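Local coordinates for protein Maltose/maltodextrin transport permease homologue (Bdellovibrio bacteriovorus HD100, PDB 6FFL) that is the maltodextrin-binding domain, fused to a transport permease, of a maltose/maltodextrin ABC transporter and holds maltotriose, probably delivering such sugars for uptake, at residues Pro164-Pro169 and Gly234-Gly239. Residues are numbered along the deposited sequence; the frame is centred on the assembly and turned at random.
With GLC (alpha-D-glucopyranose), chain B; GLC (alpha-D-glucopyranose), chain C; GLC (alpha-D-glucopyranose), chain D.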
loop_
_atom_site.group_PDB
_atom_site.type_symbol
_atom_site.label_atom_id
_atom_site.label_comp_id
_atom_site.label_asym_id
_atom_site.label_seq_id
_atom_site.Cartn_x
_atom_site.Cartn_y
_atom_site.Cartn_z
ATOM N N PRO A 164 1.467 -2.602 10.291
ATOM C CA PRO A 164 0.326 -1.748 10.656
ATOM C C PRO A 164 -0.624 -1.442 9.509
ATOM O O PRO A 164 -1.835 -1.328 9.731
ATOM C CB PRO A 164 1.003 -0.472 11.181
ATOM C CG PRO A 164 2.317 -0.921 11.665
ATOM C CD PRO A 164 2.749 -2.061 10.772
ATOM N N PHE A 165 -0.111 -1.275 8.287
ATOM C CA PHE A 165 -1.003 -1.029 7.154
ATOM C C PHE A 165 -2.090 -2.091 7.070
ATOM O O PHE A 165 -3.232 -1.790 6.701
ATOM C CB PHE A 165 -0.188 -1.003 5.860
ATOM C CG PHE A 165 -0.906 -0.379 4.688
ATOM C CD1 PHE A 165 -1.215 0.978 4.681
ATOM C CD2 PHE A 165 -1.242 -1.150 3.585
ATOM C CE1 PHE A 165 -1.846 1.573 3.582
ATOM C CE2 PHE A 165 -1.879 -0.580 2.482
ATOM C CZ PHE A 165 -2.188 0.792 2.487
ATOM N N PHE A 166 -1.760 -3.326 7.441
ATOM C CA PHE A 166 -2.686 -4.435 7.253
ATOM C C PHE A 166 -3.700 -4.566 8.385
ATOM O O PHE A 166 -4.750 -5.189 8.178
ATOM C CB PHE A 166 -1.893 -5.728 7.073
ATOM C CG PHE A 166 -1.161 -5.805 5.754
ATOM C CD1 PHE A 166 0.027 -5.109 5.553
ATOM C CD2 PHE A 166 -1.674 -6.563 4.708
ATOM C CE1 PHE A 166 0.697 -5.171 4.329
ATOM C CE2 PHE A 166 -1.005 -6.631 3.481
ATOM C CZ PHE A 166 0.175 -5.936 3.298
ATOM N N PHE A 167 -3.453 -3.987 9.567
ATOM C CA PHE A 167 -4.546 -3.951 10.539
ATOM C C PHE A 167 -5.216 -2.587 10.643
ATOM O O PHE A 167 -6.284 -2.487 11.259
ATOM C CB PHE A 167 -4.087 -4.467 11.931
ATOM C CG PHE A 167 -3.035 -3.642 12.632
ATOM C CD1 PHE A 167 -3.353 -2.422 13.235
ATOM C CD2 PHE A 167 -1.744 -4.134 12.768
ATOM C CE1 PHE A 167 -2.380 -1.695 13.926
ATOM C CE2 PHE A 167 -0.764 -3.414 13.448
ATOM C CZ PHE A 167 -1.089 -2.179 14.022
ATOM N N ALA A 168 -4.656 -1.555 10.010
ATOM C CA ALA A 168 -5.294 -0.241 9.975
ATOM C C ALA A 168 -6.752 -0.233 9.523
ATOM O O ALA A 168 -7.535 0.545 10.093
ATOM C CB ALA A 168 -4.472 0.688 9.071
ATOM N N PRO A 169 -7.189 -1.022 8.532
ATOM C CA PRO A 169 -8.597 -0.925 8.122
ATOM C C PRO A 169 -9.563 -1.270 9.239
ATOM O O PRO A 169 -10.691 -0.758 9.246
ATOM C CB PRO A 169 -8.699 -1.924 6.959
ATOM C CG PRO A 169 -7.295 -2.065 6.447
ATOM C CD PRO A 169 -6.447 -1.981 7.686
ATOM N N GLY A 234 -3.165 -6.014 -1.260
ATOM C CA GLY A 234 -3.498 -4.796 -1.966
ATOM C C GLY A 234 -3.563 -4.988 -3.481
ATOM O O GLY A 234 -3.218 -6.035 -4.018
ATOM N N ASP A 235 -4.023 -3.940 -4.171
ATOM C CA ASP A 235 -4.177 -4.055 -5.622
ATOM C C ASP A 235 -2.834 -4.209 -6.340
ATOM O O ASP A 235 -2.810 -4.677 -7.484
ATOM C CB ASP A 235 -4.991 -2.869 -6.177
ATOM C CG ASP A 235 -4.255 -1.516 -6.087
ATOM O OD1 ASP A 235 -3.337 -1.351 -5.253
ATOM O OD2 ASP A 235 -4.622 -0.610 -6.870
ATOM N N TRP A 236 -1.712 -3.888 -5.678
ATOM C CA TRP A 236 -0.400 -4.131 -6.276
ATOM C C TRP A 236 -0.142 -5.610 -6.525
ATOM O O TRP A 236 0.771 -5.942 -7.292
ATOM C CB TRP A 236 0.720 -3.599 -5.365
ATOM C CG TRP A 236 0.670 -4.225 -3.987
ATOM C CD1 TRP A 236 1.159 -5.448 -3.619
ATOM C CD2 TRP A 236 0.056 -3.668 -2.810
ATOM N NE1 TRP A 236 0.895 -5.683 -2.287
ATOM C CE2 TRP A 236 0.223 -4.607 -1.768
ATOM C CE3 TRP A 236 -0.603 -2.463 -2.536
ATOM C CZ2 TRP A 236 -0.253 -4.378 -0.472
ATOM C CZ3 TRP A 236 -1.084 -2.236 -1.241
ATOM C CH2 TRP A 236 -0.907 -3.191 -0.232
ATOM N N SER A 237 -0.905 -6.505 -5.885
ATOM C CA SER A 237 -0.633 -7.932 -5.968
ATOM C C SER A 237 -1.417 -8.637 -7.067
ATOM O O SER A 237 -1.125 -9.801 -7.353
ATOM C CB SER A 237 -0.926 -8.604 -4.616
ATOM O OG SER A 237 -2.330 -8.612 -4.333
ATOM N N TRP A 238 -2.382 -7.962 -7.695
ATOM C CA TRP A 238 -3.240 -8.626 -8.676
ATOM C C TRP A 238 -2.427 -9.231 -9.811
ATOM O O TRP A 238 -2.661 -10.374 -10.223
ATOM C CB TRP A 238 -4.241 -7.631 -9.253
ATOM C CG TRP A 238 -5.270 -7.117 -8.288
ATOM C CD1 TRP A 238 -5.635 -7.661 -7.083
ATOM C CD2 TRP A 238 -6.082 -5.959 -8.471
ATOM N NE1 TRP A 238 -6.627 -6.899 -6.506
ATOM C CE2 TRP A 238 -6.928 -5.856 -7.349
ATOM C CE3 TRP A 238 -6.180 -4.995 -9.481
ATOM C CZ2 TRP A 238 -7.846 -4.814 -7.198
ATOM C CZ3 TRP A 238 -7.102 -3.967 -9.335
ATOM C CH2 TRP A 238 -7.920 -3.884 -8.199
ATOM N N GLY A 239 -1.483 -8.459 -10.351
ATOM C CA GLY A 239 -0.744 -8.925 -11.514
ATOM C C GLY A 239 0.025 -10.197 -11.232
ATOM O O GLY A 239 0.056 -11.115 -12.053
HETATM C C1 GLC B . 2.216 1.754 4.220
HETATM C C2 GLC B . 2.822 3.159 4.216
HETATM C C3 GLC B . 4.189 3.126 4.906
HETATM C C4 GLC B . 4.049 2.568 6.312
HETATM C C5 GLC B . 3.387 1.183 6.265
HETATM C C6 GLC B . 3.050 0.713 7.677
HETATM O O2 GLC B . 2.937 3.667 2.872
HETATM O O3 GLC B . 4.735 4.461 4.987
HETATM O O4 GLC B . 5.352 2.465 6.906
HETATM O O5 GLC B . 2.140 1.286 5.569
HETATM O O6 GLC B . 2.675 -0.681 7.704
HETATM C C1 GLC C . 2.252 -1.761 0.343
HETATM C C2 GLC C . 1.728 -0.337 0.210
HETATM C C3 GLC C . 2.413 0.633 1.158
HETATM C C4 GLC C . 2.330 0.056 2.567
HETATM C C5 GLC C . 2.966 -1.332 2.581
HETATM C C6 GLC C . 2.912 -1.952 3.982
HETATM O O2 GLC C . 1.911 0.073 -1.158
HETATM O O3 GLC C . 1.724 1.894 1.102
HETATM O O4 GLC C . 3.050 0.888 3.464
HETATM O O5 GLC C . 2.220 -2.169 1.704
HETATM O O6 GLC C . 3.817 -3.075 4.060
HETATM C C1 GLC D . 5.249 -4.533 -2.934
HETATM C C2 GLC D . 4.446 -3.355 -3.497
HETATM C C3 GLC D . 4.202 -2.294 -2.433
HETATM C C4 GLC D . 3.628 -2.911 -1.157
HETATM C C5 GLC D . 4.503 -4.084 -0.692
HETATM C C6 GLC D . 3.878 -4.804 0.502
HETATM O O1 GLC D . 6.580 -4.102 -2.644
HETATM O O2 GLC D . 5.162 -2.730 -4.566
HETATM O O3 GLC D . 3.324 -1.286 -2.978
HETATM O O4 GLC D . 3.570 -1.873 -0.158
HETATM O O5 GLC D . 4.644 -5.053 -1.736
HETATM O O6 GLC D . 4.784 -5.792 1.015
#
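Phe165, Phe166 and Trp236 meet beneath the bound maltotriose in the sugar cleft of this periplasmic-binding-protein fold, a worked example of aromatics lining a sugar site: Trp236 and Phe165 give ring faces to the glucoses, Phe166 only its edge, to O6 of the chain C glucose. Trp236 follows strand 228-234, and the two phenylalanines sit on the short helix 164-167. Along Trp236, CB lies near C2 of the chain D glucose, and CG and CD1 stay under that same carbon. NE1 passes below this sugar but spends its hydrogen bond on the hydroxyl of Tyr216. CD2 and CE2 lie beneath C4 of the chain D glucose, 3.8 Å above the indole centre, with CE2 also near C1 of the chain C glucose. CE3 then meets O2 of the chain C glucose, CZ3 its C1 and C2, and CZ2 its C1. CH2 comes within 3.5 Å of that C1, and the ring edge there faces Phe165 CE2, 3.9 Å from CH2. Trp236 CZ2 lies 4.1 Å from Phe166 CZ. Gly234 CA backs the other indole face. With CG between its own backbone N and carbonyl carbon (chi1 58°), Trp236 is folded over this glycine. No polar bond joins the two segments. Phe165 adds a second, differently tilted ring, with C4 of the chain C glucose over one face, while its backbone N donates to O6 of the chain B glucose at 2.9 Å and 158°.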